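Local coordinates for 223aa long hypothetical arylmalonate decarboxylase (Sulfolobus tokodaii, PDB 2DGD), which is of unproven function but is probably an arylmalonate decarboxylase-like lyase of the aspartate/glutamate racemase superfamily, assembled as an octamer, at residues T36-T41 with K54-S59; D68-G73 with R87-V92; L106-L111 with A172-I177. All blocks are in the same frame, centred on the assembly; numbering follows the deposited sequence.

Contacts 1 and 2 each pair a strand of the same three-stranded parallel sheet (31-38 or 69-72) with a segment packed beside it, in series along the chain, their centres 13 Å apart. They also touch directly: L56 of helix 49-63 places CD1 3.6 Å from CE1 of Y72, and CD2 3.8 Å from CG2 of V88, so this helix covers parts of both segments of contact 2. Contact 3 lies in the other, four-stranded sheet, its centre 32 Å from contact 1 and 26 Å from contact 2; the nearest atoms are about 17 Å and 11 Å away. In the superfamily the active site lies between two such α/β lobes; here its position is inferred.

Contact 1. Residues T36-T41 with K54-S59; sequences TRMKPT and KELKYS
Strand 36-38 and helix 54-59 run nearly antiparallel, their axes at 169° and 9.5 Å apart at closest approach, with T36 and S59 as the nearest CA pair. No direct hydrogen bond joins them; side-chain packing and two bridging waters do. M38, a selenomethionine, buries more surface against the helix than any other residue of 36-41. Its CG lies anti to the carbonyl carbon (chi1 -72°), and a bend at chi3 (97°) carries CE over the helix backbone, 3.6 Å from CB of E55. The selenium meets the branch of a leucine, SE of M38 lying 4.2 Å from CD1 of L56. Nearer its root, M38 brings CG to 3.4 Å from OG of S59, so the chain spans about a turn of helix. T36 adds a methyl contact, its CG2 lying 4.1 Å from CB of S59.

The polar links are indirect. One water receives a bond from N of K39 (2.7 Å) and donates one to OE1 of E55 (2.9 Å); the side chains of K39 and E55 cross obliquely without their charged atoms meeting. A second water donates to O of R37 (2.8 Å), also bonds OG1 of T36, and reaches OG of S59 only weakly.

T36 OG1 also hydrogen-bonds N of R37 in the second subunit, and the reciprocal bond is made as well, so this strand, outermost in the sheet of its own chain, lies at a subunit interface. On its other edge strand 31-38 is bonded to strand 6-13, whose I11 touches M38. Helix 49-63 is the helix of the β-α-β crossover that leads from strand 31-38, past the intervening strand 6-13, to strand 69-72. L56, besides meeting M38, packs on I85 of helix 82-88.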
loop_
_atom_site.group_PDB
_atom_site.type_symbol
_atom_site.label_atom_id
_atom_site.label_comp_id
_atom_site.label_asym_id
_atom_site.label_seq_id
_atom_site.Cartn_x
_atom_site.Cartn_y
_atom_site.Cartn_z
ATOM N N THR A 36 5.686 12.463 33.977
ATOM C CA THR A 36 6.170 13.510 34.858
ATOM C C THR A 36 7.487 12.974 35.405
ATOM O O THR A 36 7.629 11.772 35.625
ATOM C CB THR A 36 5.187 13.814 36.001
ATOM O OG1 THR A 36 5.581 15.035 36.631
ATOM C CG2 THR A 36 5.182 12.687 37.038
ATOM N N ARG A 37 8.454 13.860 35.611
ATOM C CA ARG A 37 9.768 13.438 36.082
ATOM C C ARG A 37 10.062 13.640 37.557
ATOM O O ARG A 37 9.400 14.419 38.246
ATOM C CB ARG A 37 10.847 14.138 35.258
ATOM C CG ARG A 37 10.849 13.720 33.811
ATOM C CD ARG A 37 11.837 14.512 32.991
ATOM N NE ARG A 37 12.390 13.689 31.925
ATOM C CZ ARG A 37 11.674 13.135 30.957
ATOM N NH1 ARG A 37 12.275 12.392 30.043
ATOM N NH2 ARG A 37 10.365 13.333 30.893
HETATM N N MSE A 38 11.070 12.917 38.031
HETATM C CA MSE A 38 11.499 13.016 39.412
HETATM C C MSE A 38 12.984 13.323 39.493
HETATM O O MSE A 38 13.777 12.886 38.661
HETATM C CB MSE A 38 11.205 11.731 40.171
HETATM C CG MSE A 38 9.736 11.516 40.460
HETATM SE SE MSE A 38 9.449 10.125 41.786
HETATM C CE MSE A 38 9.274 11.242 43.342
ATOM N N LYS A 39 13.335 14.105 40.501
ATOM C CA LYS A 39 14.703 14.520 40.762
ATOM C C LYS A 39 15.662 13.335 40.660
ATOM O O LYS A 39 15.401 12.269 41.210
ATOM C CB LYS A 39 14.751 15.131 42.169
ATOM C CG LYS A 39 16.119 15.480 42.704
ATOM C CD LYS A 39 16.069 15.639 44.227
ATOM C CE LYS A 39 15.230 16.838 44.671
ATOM N NZ LYS A 39 15.853 18.152 44.300
ATOM N N PRO A 40 16.778 13.499 39.925
ATOM C CA PRO A 40 17.744 12.403 39.799
ATOM C C PRO A 40 18.374 12.171 41.170
ATOM O O PRO A 40 18.691 13.122 41.880
ATOM C CB PRO A 40 18.738 12.934 38.768
ATOM C CG PRO A 40 18.697 14.405 38.992
ATOM C CD PRO A 40 17.221 14.675 39.156
ATOM N N THR A 41 18.555 10.912 41.545
ATOM C CA THR A 41 19.107 10.596 42.860
ATOM C C THR A 41 20.483 9.938 42.890
ATOM O O THR A 41 20.906 9.286 41.930
ATOM C CB THR A 41 18.136 9.705 43.644
ATOM O OG1 THR A 41 17.756 8.591 42.827
ATOM C CG2 THR A 41 16.896 10.493 44.044
ATOM N N LYS A 54 7.087 11.408 50.271
ATOM C CA LYS A 54 6.480 12.714 50.070
ATOM C C LYS A 54 6.609 13.150 48.612
ATOM O O LYS A 54 5.655 13.659 48.019
ATOM C CB LYS A 54 7.136 13.749 50.982
ATOM C CG LYS A 54 6.379 15.064 51.047
ATOM C CD LYS A 54 7.123 16.109 51.869
ATOM C CE LYS A 54 8.424 16.517 51.196
ATOM N NZ LYS A 54 9.145 17.578 51.959
ATOM N N GLU A 55 7.791 12.953 48.037
ATOM C CA GLU A 55 8.030 13.323 46.647
ATOM C C GLU A 55 7.255 12.400 45.715
ATOM O O GLU A 55 6.745 12.826 44.678
ATOM C CB GLU A 55 9.524 13.253 46.327
ATOM C CG GLU A 55 10.356 14.316 47.039
ATOM C CD GLU A 55 11.856 14.215 46.747
ATOM O OE1 GLU A 55 12.257 14.345 45.568
ATOM O OE2 GLU A 55 12.640 14.012 47.702
ATOM N N LEU A 56 7.165 11.133 46.095
ATOM C CA LEU A 56 6.449 10.151 45.302
ATOM C C LEU A 56 4.974 10.515 45.254
ATOM O O LEU A 56 4.356 10.473 44.192
ATOM C CB LEU A 56 6.624 8.756 45.907
ATOM C CG LEU A 56 6.056 7.591 45.095
ATOM C CD1 LEU A 56 6.811 7.467 43.788
ATOM C CD2 LEU A 56 6.171 6.308 45.882
ATOM N N LYS A 57 4.413 10.881 46.402
ATOM C CA LYS A 57 3.006 11.248 46.472
ATOM C C LYS A 57 2.738 12.491 45.634
ATOM O O LYS A 57 1.685 12.605 45.004
ATOM C CB LYS A 57 2.585 11.509 47.918
ATOM C CG LYS A 57 1.073 11.425 48.138
ATOM C CD LYS A 57 0.657 11.818 49.566
ATOM C CE LYS A 57 1.423 11.034 50.647
ATOM N NZ LYS A 57 1.195 9.555 50.598
ATOM N N TYR A 58 3.691 13.420 45.619
ATOM C CA TYR A 58 3.532 14.653 44.851
ATOM C C TYR A 58 3.467 14.375 43.356
ATOM O O TYR A 58 2.553 14.842 42.671
ATOM C CB TYR A 58 4.681 15.624 45.129
ATOM C CG TYR A 58 4.616 16.876 44.277
ATOM C CD1 TYR A 58 3.533 17.752 44.367
ATOM C CD2 TYR A 58 5.609 17.155 43.341
ATOM C CE1 TYR A 58 3.431 18.870 43.542
ATOM C CE2 TYR A 58 5.523 18.268 42.512
ATOM C CZ TYR A 58 4.427 19.119 42.614
ATOM O OH TYR A 58 4.316 20.196 41.757
ATOM N N SER A 59 4.444 13.628 42.848
ATOM C CA SER A 59 4.472 13.295 41.428
ATOM C C SER A 59 3.203 12.539 41.057
ATOM O O SER A 59 2.590 12.788 40.021
ATOM C CB SER A 59 5.704 12.451 41.101
ATOM O OG SER A 59 6.882 13.238 41.148
HETATM O O HOH W 1 7.146 15.832 39.039
HETATM O O HOH W 2 11.747 14.081 42.745
#

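Contact 2. Residues D68-G73 with R87-V92; sequences DIIIYG and RVIKDV
I70 and V92 are the nearest backbone pair, their CA atoms 5.2 Å apart, and the polar evidence centres on them. No direct hydrogen bond crosses between the segments; instead CA of V92 approaches O of I70 at 3.5 Å in a CA-H...O contact, with 137° at the hydrogen. A water accepts from N of I70 at 2.8 Å and donates to O of K90 at 3.2 Å, so it bridges the two backbones.

Apolar contacts follow. The branch methyl CG2 of I89 rests 4.1 Å from CB of I70. V92 has CG2 anti to its own backbone N, and this methyl lies 3.9 Å from CB of Y72, near the root of the tyrosine rather than its ring; the hydroxyl beyond bonds O of Y76. A mixed contact comes from I69, whose CG1 lies 3.8 Å from O of D91, which also accepts from K213 NZ.

The bend that presents these groups is a type II β turn from I89 to V92, closed by V92 N to I89 O, with D91 at positive phi (66°). It follows the end of helix 82-88.

I70 and V93 share a backbone bond, which ties the chain after the turn to strand 69-72. A helix and tight turn docked against the outermost strand of a parallel sheet are consistent with the α/β lobes of the Asp/Glu racemase superfamily.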
loop_
_atom_site.group_PDB
_atom_site.type_symbol
_atom_site.label_atom_id
_atom_site.label_comp_id
_atom_site.label_asym_id
_atom_site.label_seq_id
_atom_site.Cartn_x
_atom_site.Cartn_y
_atom_site.Cartn_z
ATOM N N ASP A 68 -5.240 6.369 33.843
ATOM C CA ASP A 68 -6.158 5.272 34.091
ATOM C C ASP A 68 -5.369 4.276 34.935
ATOM O O ASP A 68 -5.928 3.485 35.696
ATOM C CB ASP A 68 -6.588 4.614 32.782
ATOM C CG ASP A 68 -7.694 5.370 32.095
ATOM O OD1 ASP A 68 -8.701 5.654 32.770
ATOM O OD2 ASP A 68 -7.569 5.674 30.886
ATOM N N ILE A 69 -4.051 4.322 34.771
ATOM C CA ILE A 69 -3.135 3.468 35.507
ATOM C C ILE A 69 -1.787 4.162 35.442
ATOM O O ILE A 69 -1.548 4.956 34.537
ATOM C CB ILE A 69 -3.039 2.059 34.892
ATOM C CG1 ILE A 69 -2.297 1.135 35.853
ATOM C CG2 ILE A 69 -2.310 2.109 33.558
ATOM C CD1 ILE A 69 -2.356 -0.314 35.457
ATOM N N ILE A 70 -0.910 3.877 36.398
ATOM C CA ILE A 70 0.396 4.521 36.430
ATOM C C ILE A 70 1.545 3.535 36.485
ATOM O O ILE A 70 1.478 2.524 37.171
ATOM C CB ILE A 70 0.496 5.489 37.634
ATOM C CG1 ILE A 70 -0.459 6.664 37.414
ATOM C CG2 ILE A 70 1.929 5.956 37.819
ATOM C CD1 ILE A 70 -0.456 7.678 38.511
ATOM N N ILE A 71 2.602 3.839 35.743
ATOM C CA ILE A 71 3.789 2.996 35.699
ATOM C C ILE A 71 4.902 3.740 36.411
ATOM O O ILE A 71 5.143 4.911 36.120
ATOM C CB ILE A 71 4.266 2.743 34.248
ATOM C CG1 ILE A 71 3.211 1.966 33.463
ATOM C CG2 ILE A 71 5.589 1.998 34.259
ATOM C CD1 ILE A 71 3.573 1.759 32.006
ATOM N N TYR A 72 5.563 3.067 37.350
ATOM C CA TYR A 72 6.684 3.659 38.076
ATOM C C TYR A 72 7.919 3.256 37.277
ATOM O O TYR A 72 8.459 2.168 37.458
ATOM C CB TYR A 72 6.767 3.097 39.494
ATOM C CG TYR A 72 7.870 3.715 40.322
ATOM C CD1 TYR A 72 7.816 5.056 40.695
ATOM C CD2 TYR A 72 8.986 2.966 40.704
ATOM C CE1 TYR A 72 8.848 5.642 41.425
ATOM C CE2 TYR A 72 10.023 3.539 41.435
ATOM C CZ TYR A 72 9.948 4.879 41.790
ATOM O OH TYR A 72 10.970 5.469 42.496
ATOM N N GLY A 73 8.358 4.136 36.387
ATOM C CA GLY A 73 9.492 3.821 35.539
ATOM C C GLY A 73 10.889 4.045 36.064
ATOM O O GLY A 73 11.746 4.539 35.340
ATOM N N ARG A 87 1.964 1.533 48.249
ATOM C CA ARG A 87 1.151 2.226 49.241
ATOM C C ARG A 87 0.652 3.568 48.720
ATOM O O ARG A 87 -0.536 3.885 48.819
ATOM C CB ARG A 87 1.968 2.448 50.514
ATOM C CG ARG A 87 1.201 3.112 51.657
ATOM C CD ARG A 87 2.176 3.750 52.639
ATOM N NE ARG A 87 3.212 2.802 53.040
ATOM C CZ ARG A 87 4.398 3.152 53.529
ATOM N NH1 ARG A 87 5.286 2.219 53.872
ATOM N NH2 ARG A 87 4.700 4.437 53.666
ATOM N N VAL A 88 1.567 4.356 48.170
ATOM C CA VAL A 88 1.235 5.669 47.643
ATOM C C VAL A 88 0.429 5.586 46.356
ATOM O O VAL A 88 -0.552 6.309 46.182
ATOM C CB VAL A 88 2.510 6.487 47.347
ATOM C CG1 VAL A 88 2.140 7.906 46.944
ATOM C CG2 VAL A 88 3.418 6.494 48.556
ATOM N N ILE A 89 0.840 4.701 45.453
ATOM C CA ILE A 89 0.170 4.556 44.165
ATOM C C ILE A 89 -0.581 3.241 44.016
ATOM O O ILE A 89 0.013 2.203 43.725
ATOM C CB ILE A 89 1.188 4.685 43.015
ATOM C CG1 ILE A 89 1.959 5.998 43.164
ATOM C CG2 ILE A 89 0.476 4.656 41.670
ATOM C CD1 ILE A 89 3.135 6.134 42.232
ATOM N N LYS A 90 -1.896 3.301 44.206
ATOM C CA LYS A 90 -2.751 2.126 44.099
ATOM C C LYS A 90 -2.716 1.552 42.685
ATOM O O LYS A 90 -2.906 2.281 41.708
ATOM C CB LYS A 90 -4.189 2.497 44.475
ATOM C CG LYS A 90 -5.185 1.340 44.400
ATOM C CD LYS A 90 -6.613 1.823 44.661
ATOM C CE LYS A 90 -7.641 0.711 44.483
ATOM N NZ LYS A 90 -7.392 -0.418 45.423
ATOM N N ASP A 91 -2.473 0.248 42.592
ATOM C CA ASP A 91 -2.415 -0.463 41.316
ATOM C C ASP A 91 -1.249 -0.055 40.424
ATOM O O ASP A 91 -1.265 -0.312 39.220
ATOM C CB ASP A 91 -3.724 -0.280 40.544
ATOM C CG ASP A 91 -4.918 -0.833 41.292
ATOM O OD1 ASP A 91 -4.835 -1.994 41.750
ATOM O OD2 ASP A 91 -5.933 -0.111 41.416
ATOM N N VAL A 92 -0.242 0.577 41.018
ATOM C CA VAL A 92 0.935 1.014 40.282
ATOM C C VAL A 92 1.590 -0.176 39.593
ATOM O O VAL A 92 1.538 -1.302 40.093
ATOM C CB VAL A 92 1.976 1.664 41.229
ATOM C CG1 VAL A 92 2.482 0.642 42.231
ATOM C CG2 VAL A 92 3.136 2.223 40.435
HETATM O O HOH W 3 -1.973 2.787 38.717
#

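Contact 3. Residues L106-L111 with A172-I177; sequences LNVRKL and ADAVYI
OD2 of D173 is gripped by two consecutive backbone N-H groups, R109 N at 3.0 Å and K110 N at 2.6 Å. Both meet the oxygen on its anti side but from opposite faces of the carboxylate plane, 27° and 32° out of it, so the two N-H groups hold this oxygen from both faces. The aspartate's own N returns a bond to O of K110 at 2.8 Å, coming from above the carbonyl plane. D173 thus binds K110 through both backbone and side chain, and CB of K110 lies 3.5 Å from OD2 of D173. An alanine here would probably leave R109 N and K110 N without their shared acceptor, and the bend before the strand freer to shift.

These bonds sit where strands 110-115 and 174-177 enter as parallel neighbours in the four-stranded sheet, flanked by strands 135-141 and 199-201. The first strand is reached after a Schellman motif at N107, which ends helix 95-105.

Apolar contacts follow beyond the aspartate. V108 lays CG2 3.7 Å from CB of A174. L111 has CG anti to its backbone N (chi1 -174°); beyond CG, its CD1 lies 3.9 Å from CB of Y176, and the same methyl comes to 3.4 Å from the carbonyl O of A174. Further out, the ring of Y176 meets that of W129, and L111 also packs on L103 of helix 95-105.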
loop_
_atom_site.group_PDB
_atom_site.type_symbol
_atom_site.label_atom_id
_atom_site.label_comp_id
_atom_site.label_asym_id
_atom_site.label_seq_id
_atom_site.Cartn_x
_atom_site.Cartn_y
_atom_site.Cartn_z
ATOM N N LEU A 106 5.667 -17.211 31.049
ATOM C CA LEU A 106 6.306 -17.812 29.884
ATOM C C LEU A 106 7.071 -19.088 30.239
ATOM O O LEU A 106 7.814 -19.622 29.415
ATOM C CB LEU A 106 7.261 -16.813 29.233
ATOM C CG LEU A 106 6.674 -15.588 28.534
ATOM C CD1 LEU A 106 7.807 -14.660 28.101
ATOM C CD2 LEU A 106 5.848 -16.022 27.338
ATOM N N ASN A 107 6.892 -19.566 31.467
ATOM C CA ASN A 107 7.571 -20.774 31.937
ATOM C C ASN A 107 9.076 -20.684 31.723
ATOM O O ASN A 107 9.679 -21.577 31.126
ATOM C CB ASN A 107 7.048 -22.002 31.197
ATOM C CG ASN A 107 5.544 -22.126 31.263
ATOM O OD1 ASN A 107 4.955 -22.183 32.349
ATOM N ND2 ASN A 107 4.908 -22.172 30.099
ATOM N N VAL A 108 9.682 -19.612 32.212
ATOM C CA VAL A 108 11.111 -19.423 32.046
ATOM C C VAL A 108 11.908 -19.844 33.273
ATOM O O VAL A 108 11.654 -19.366 34.378
ATOM C CB VAL A 108 11.427 -17.946 31.717
ATOM C CG1 VAL A 108 12.924 -17.703 31.757
ATOM C CG2 VAL A 108 10.877 -17.598 30.348
ATOM N N ARG A 109 12.865 -20.749 33.076
ATOM C CA ARG A 109 13.716 -21.203 34.166
ATOM C C ARG A 109 15.161 -20.753 33.947
ATOM O O ARG A 109 15.827 -20.307 34.881
ATOM C CB ARG A 109 13.649 -22.724 34.319
ATOM C CG ARG A 109 12.339 -23.225 34.900
ATOM C CD ARG A 109 12.527 -24.549 35.646
ATOM N NE ARG A 109 11.689 -25.627 35.117
ATOM C CZ ARG A 109 11.751 -26.087 33.868
ATOM N NH1 ARG A 109 10.944 -27.072 33.484
ATOM N NH2 ARG A 109 12.615 -25.565 33.002
ATOM N N LYS A 110 15.650 -20.876 32.715
ATOM C CA LYS A 110 17.010 -20.448 32.390
ATOM C C LYS A 110 16.936 -19.054 31.767
ATOM O O LYS A 110 16.153 -18.808 30.854
ATOM C CB LYS A 110 17.665 -21.442 31.433
ATOM C CG LYS A 110 17.983 -22.767 32.092
ATOM C CD LYS A 110 18.417 -23.807 31.087
ATOM C CE LYS A 110 18.740 -25.116 31.780
ATOM N NZ LYS A 110 18.988 -26.215 30.806
ATOM N N LEU A 111 17.761 -18.143 32.263
ATOM C CA LEU A 111 17.731 -16.773 31.784
ATOM C C LEU A 111 19.104 -16.170 31.453
ATOM O O LEU A 111 20.100 -16.445 32.135
ATOM C CB LEU A 111 17.046 -15.915 32.853
ATOM C CG LEU A 111 16.732 -14.448 32.578
ATOM C CD1 LEU A 111 15.623 -14.358 31.543
ATOM C CD2 LEU A 111 16.298 -13.765 33.862
ATOM N N ALA A 172 19.519 -20.381 27.222
ATOM C CA ALA A 172 18.459 -19.825 28.055
ATOM C C ALA A 172 17.069 -20.068 27.479
ATOM O O ALA A 172 16.922 -20.479 26.326
ATOM C CB ALA A 172 18.689 -18.324 28.247
ATOM N N ASP A 173 16.049 -19.826 28.295
ATOM C CA ASP A 173 14.669 -19.992 27.861
ATOM C C ASP A 173 14.180 -18.647 27.364
ATOM O O ASP A 173 13.185 -18.559 26.644
ATOM C CB ASP A 173 13.772 -20.432 29.017
ATOM C CG ASP A 173 14.113 -21.802 29.524
ATOM O OD1 ASP A 173 14.225 -22.719 28.689
ATOM O OD2 ASP A 173 14.261 -21.968 30.756
ATOM N N ALA A 174 14.892 -17.599 27.763
ATOM C CA ALA A 174 14.539 -16.243 27.382
ATOM C C ALA A 174 15.662 -15.301 27.759
ATOM O O ALA A 174 16.532 -15.648 28.557
ATOM C CB ALA A 174 13.255 -15.822 28.090
ATOM N N VAL A 175 15.631 -14.110 27.174
ATOM C CA VAL A 175 16.613 -13.073 27.446
ATOM C C VAL A 175 15.889 -11.914 28.116
ATOM O O VAL A 175 14.729 -11.622 27.802
ATOM C CB VAL A 175 17.255 -12.546 26.147
ATOM C CG1 VAL A 175 18.051 -11.291 26.437
ATOM C CG2 VAL A 175 18.144 -13.610 25.522
ATOM N N TYR A 176 16.569 -11.257 29.044
ATOM C CA TYR A 176 15.986 -10.114 29.729
ATOM C C TYR A 176 16.941 -8.943 29.601
ATOM O O TYR A 176 18.128 -9.083 29.880
ATOM C CB TYR A 176 15.749 -10.432 31.211
ATOM C CG TYR A 176 15.478 -9.209 32.071
ATOM C CD1 TYR A 176 14.397 -8.365 31.810
ATOM C CD2 TYR A 176 16.314 -8.887 33.138
ATOM C CE1 TYR A 176 14.159 -7.228 32.589
ATOM C CE2 TYR A 176 16.085 -7.757 33.922
ATOM C CZ TYR A 176 15.007 -6.931 33.642
ATOM O OH TYR A 176 14.791 -5.804 34.411
ATOM N N ILE A 177 16.429 -7.796 29.165
ATOM C CA ILE A 177 17.257 -6.601 29.027
ATOM C C ILE A 177 16.783 -5.577 30.048
ATOM O O ILE A 177 15.693 -5.017 29.918
ATOM C CB ILE A 177 17.158 -6.018 27.602
ATOM C CG1 ILE A 177 17.617 -7.064 26.591
ATOM C CG2 ILE A 177 18.038 -4.796 27.471
ATOM C CD1 ILE A 177 17.422 -6.654 25.150
#